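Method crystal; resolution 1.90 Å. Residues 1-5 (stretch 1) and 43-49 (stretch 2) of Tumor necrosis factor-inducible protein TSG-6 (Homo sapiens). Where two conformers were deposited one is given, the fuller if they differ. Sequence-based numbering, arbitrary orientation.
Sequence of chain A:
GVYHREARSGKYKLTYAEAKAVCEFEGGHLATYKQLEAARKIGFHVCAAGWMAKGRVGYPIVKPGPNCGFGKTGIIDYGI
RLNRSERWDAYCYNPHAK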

ATOM      1  N   GLY A   1      10.137  -4.248   7.468  1.00 22.91           N
ATOM      2  CA  GLY A   1      10.144  -4.140   5.988  1.00 21.58           C
ATOM      3  C   GLY A   1       8.748  -3.645   5.608  1.00 21.22           C
ATOM      4  O   GLY A   1       8.079  -2.960   6.387  1.00 22.46           O
ATOM      5  N   VAL A   2       8.303  -4.017   4.424  1.00 20.31           N
ATOM      6  CA  VAL A   2       7.039  -3.528   3.887  1.00 19.40           C
ATOM      7  C   VAL A   2       6.011  -4.658   3.944  1.00 19.72           C
ATOM      8  O   VAL A   2       6.355  -5.834   3.736  1.00 19.45           O
ATOM      9  N   TYR A   3       4.754  -4.329   4.219  1.00 18.94           N
ATOM     10  CA  TYR A   3       3.723  -5.351   4.228  1.00 18.70           C
ATOM     11  C   TYR A   3       2.359  -4.790   3.863  1.00 19.56           C
ATOM     12  O   TYR A   3       2.159  -3.578   3.898  1.00 19.17           O
ATOM     13  N   HIS A   4       1.440  -5.694   3.538  1.00 19.29           N
ATOM     14  CA  HIS A   4       0.091  -5.322   3.080  1.00 18.88           C
ATOM     15  C   HIS A   4      -0.890  -5.496   4.233  1.00 18.55           C
ATOM     16  O   HIS A   4      -0.828  -6.505   4.965  1.00 17.24           O
ATOM     17  N   ARG A   5      -1.833  -4.564   4.362  1.00 18.39           N
ATOM     18  CA  ARG A   5      -2.871  -4.687   5.392  0.50 18.30           C
ATOM     19  C   ARG A   5      -4.245  -4.318   4.814  1.00 18.33           C
ATOM     20  O   ARG A   5      -4.367  -3.363   4.037  1.00 18.19           O
ATOM     21  N   GLY A  43      11.059  -9.786  -3.731  1.00 15.94           N
ATOM     22  CA  GLY A  43      10.084 -10.885  -3.836  1.00 15.16           C
ATOM     23  C   GLY A  43       8.682 -10.553  -3.319  1.00 15.37           C
ATOM     24  O   GLY A  43       7.834 -11.437  -3.251  1.00 14.23           O
ATOM     25  N   PHE A  44       8.455  -9.305  -2.908  1.00 15.26           N
ATOM     26  CA  PHE A  44       7.172  -8.897  -2.337  1.00 17.03           C
ATOM     27  C   PHE A  44       6.145  -8.703  -3.453  1.00 17.44           C
ATOM     28  O   PHE A  44       6.300  -7.815  -4.291  1.00 17.77           O
ATOM     29  N   HIS A  45       5.114  -9.545  -3.446  1.00 18.20           N
ATOM     30  CA  HIS A  45       4.076  -9.609  -4.492  0.50 18.50           C
ATOM     31  C   HIS A  45       2.717  -9.643  -3.780  1.00 19.06           C
ATOM     32  O   HIS A  45       2.495 -10.542  -2.961  1.00 17.90           O
ATOM     33  N   VAL A  46       1.825  -8.697  -4.080  1.00 19.05           N
ATOM     34  CA  VAL A  46       0.451  -8.739  -3.558  1.00 19.94           C
ATOM     35  C   VAL A  46      -0.473  -8.191  -4.657  1.00 20.27           C
ATOM     36  O   VAL A  46      -0.245  -7.098  -5.152  1.00 19.35           O
ATOM     37  N   CYS A  47      -1.491  -8.958  -5.036  1.00 21.20           N
ATOM     38  CA  CYS A  47      -2.415  -8.472  -6.062  1.00 21.88           C
ATOM     39  C   CYS A  47      -3.586  -7.724  -5.403  1.00 21.38           C
ATOM     40  O   CYS A  47      -4.715  -8.194  -5.411  1.00 21.40           O
ATOM     41  N   ALA A  48      -3.280  -6.572  -4.818  1.00 20.66           N
ATOM     42  CA  ALA A  48      -4.275  -5.754  -4.114  1.00 20.79           C
ATOM     43  C   ALA A  48      -3.797  -4.323  -4.033  1.00 20.68           C
ATOM     44  O   ALA A  48      -2.752  -4.029  -3.420  1.00 20.59           O
ATOM     45  N   ALA A  49      -4.563  -3.416  -4.640  1.00 20.01           N
ATOM     46  CA  ALA A  49      -4.198  -2.012  -4.648  1.00 19.35           C
ATOM     47  C   ALA A  49      -4.277  -1.492  -3.208  1.00 19.27           C
ATOM     48  O   ALA A  49      -5.243  -1.795  -2.484  1.00 20.69           O
TER

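The two stretches lie side by side, with end-to-end directions 30° apart. Residues 2-5 form a strand; residues 43-49 have no regular helix or strand. No hydrogen bond crosses between them. The contact is made by side chains of both stretches and by the strand backbone, which the Phe44 ring touches. It is small, burying 246 Å² summed over both sides. The backbones stay well apart: CA of Tyr3 is 8.2 Å from CA of Phe44, and CA of His4 is 7.5 Å from CA of Val46. Side chains fill that gap.

Side chains that point in are spaced two residues apart in both stretches. In stretch 1, the CA-to-CB bonds of Val2 and His4 point toward the other stretch, and that of Tyr3 points away. In stretch 2, Phe44, Val46 and Ala48 point toward stretch 1, while Cys47 and Ala49 point away. His45 is exposed and out of reach.

Apolar packing begins with Val2 and Phe44. Val2 has chi1 t (174°), and Phe44 has chi1 t (-174°) with chi2 at 58°. CG1 of Val2 comes within 3.8 Å of CE2 of Phe44. This is an ordinary van der Waals contact between a methyl group and an aromatic carbon.

The Phe44 ring also packs against the backbone of the strand. Its CZ lies 3.7 Å from CA of Tyr3 and 3.8 Å from N of His4. The carbonyl O of Val2 sits over one face of the ring, whereas N of His4 is at its edge, near the ring plane. The ring therefore reaches the strand itself and covers main chain as well as side chain. Tyr3 takes part through its backbone; its side chain, chi1 p (63°), comes no nearer than 5.0 Å to stretch 2.

The aromatic ring of His4 provides the other main surface. Its chi1 is t (166°) and its chi2 is -105°. Val46, chi1 t (-175°), places CG1 over one face of this ring. CG1 of Val46 is 3.9 Å from the centroid of the His4 ring and 13° off the ring normal, a CH-pi contact. The closest atoms of these two residues are CG1 of Val46 and CG of His4, at 3.8 Å. Farther along the ring, NE2 of His4 is 3.6 Å from CB of Ala48. The small methyl of Ala48 thus packs close to the imidazole. Of all the residues here, His4 has the largest area covered by the opposite stretch, followed by Phe44.

No polar group bonds across the two stretches. NE2 of His4 is hydrogen-bonded elsewhere in the structure, so its nearness to an alanine methyl does not leave it unsatisfied. OH of Tyr3 is also bonded elsewhere. Within stretch 1, NH1 of Arg5 donates to O of His4 at 3.3 Å. Within stretch 2, N of Ala48 makes a weak backbone hydrogen bond to O of Val46 at 3.1 Å. Neither bond joins the two stretches.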

ATOM      1  CB  VAL A   2       7.256  -3.050   2.427  1.00 19.07           C
ATOM      2  CG1 VAL A   2       5.884  -2.645   1.756  1.00 20.19           C
ATOM      3  CG2 VAL A   2       8.267  -1.885   2.402  1.00 18.86           C
ATOM      4  CB  TYR A   3       3.667  -6.081   5.588  1.00 19.21           C
ATOM      5  CG  TYR A   3       3.306  -5.202   6.772  1.00 19.71           C
ATOM      6  CD1 TYR A   3       1.970  -5.011   7.141  1.00 20.72           C
ATOM      7  CD2 TYR A   3       4.307  -4.574   7.532  1.00 20.03           C
ATOM      8  CE1 TYR A   3       1.642  -4.210   8.230  1.00 21.63           C
ATOM      9  CE2 TYR A   3       3.994  -3.793   8.624  1.00 20.63           C
ATOM     10  CZ  TYR A   3       2.654  -3.626   8.979  1.00 21.93           C
ATOM     11  OH  TYR A   3       2.313  -2.851  10.069  1.00 22.23           O
ATOM     12  CB  HIS A   4      -0.285  -6.210   1.906  1.00 18.76           C
ATOM     13  CG  HIS A   4      -1.740  -6.194   1.538  1.00 19.46           C
ATOM     14  ND1 HIS A   4      -2.588  -7.232   1.849  1.00 22.41           N
ATOM     15  CD2 HIS A   4      -2.479  -5.302   0.831  1.00 20.02           C
ATOM     16  CE1 HIS A   4      -3.801  -6.966   1.385  1.00 22.04           C
ATOM     17  NE2 HIS A   4      -3.757  -5.804   0.756  1.00 18.63           N
ATOM     18  CB  ARG A   5      -2.552  -3.811   6.620  0.50 18.72           C
ATOM     19  CG  ARG A   5      -1.450  -4.315   7.578  0.50 17.71           C
ATOM     20  CD  ARG A   5      -1.940  -5.371   8.614  0.50 19.01           C
ATOM     21  NE  ARG A   5      -0.875  -5.881   9.490  0.50 21.00           N
ATOM     22  CZ  ARG A   5       0.025  -6.821   9.184  0.50 19.17           C
ATOM     23  NH1 ARG A   5       0.061  -7.417   7.982  0.50 20.84           N
ATOM     24  NH2 ARG A   5       0.927  -7.156  10.088  0.50 19.01           N
ATOM     25  CB  PHE A  44       7.321  -7.590  -1.568  1.00 16.39           C
ATOM     26  CG  PHE A  44       6.078  -7.159  -0.819  1.00 17.33           C
ATOM     27  CD1 PHE A  44       5.493  -7.979   0.150  1.00 20.67           C
ATOM     28  CD2 PHE A  44       5.541  -5.901  -1.043  1.00 17.38           C
ATOM     29  CE1 PHE A  44       4.334  -7.535   0.854  1.00 19.51           C
ATOM     30  CE2 PHE A  44       4.412  -5.449  -0.335  1.00 17.43           C
ATOM     31  CZ  PHE A  44       3.806  -6.263   0.592  1.00 17.42           C
ATOM     32  CB  HIS A  45       4.304 -10.910  -5.300  0.50 18.90           C
ATOM     33  CG  HIS A  45       3.331 -11.148  -6.419  0.50 19.45           C
ATOM     34  ND1 HIS A  45       3.688 -11.054  -7.747  0.50 19.72           N
ATOM     35  CD2 HIS A  45       2.026 -11.517  -6.408  0.50 19.73           C
ATOM     36  CE1 HIS A  45       2.643 -11.333  -8.504  0.50 19.44           C
ATOM     37  NE2 HIS A  45       1.621 -11.610  -7.715  0.50 19.04           N
ATOM     38  CB  VAL A  46       0.251  -7.866  -2.283  1.00 20.13           C
ATOM     39  CG1 VAL A  46      -1.156  -8.064  -1.739  1.00 21.08           C
ATOM     40  CG2 VAL A  46       1.281  -8.182  -1.188  1.00 20.32           C
ATOM     41  CB  CYS A  47      -2.885  -9.594  -6.994  1.00 21.83           C
ATOM     42  SG  CYS A  47      -3.664  -8.914  -8.509  1.00 27.22           S
ATOM     43  CB  ALA A  48      -4.553  -6.319  -2.694  1.00 20.80           C
ATOM     44  CB  ALA A  49      -5.163  -1.228  -5.567  1.00 19.49           C
TER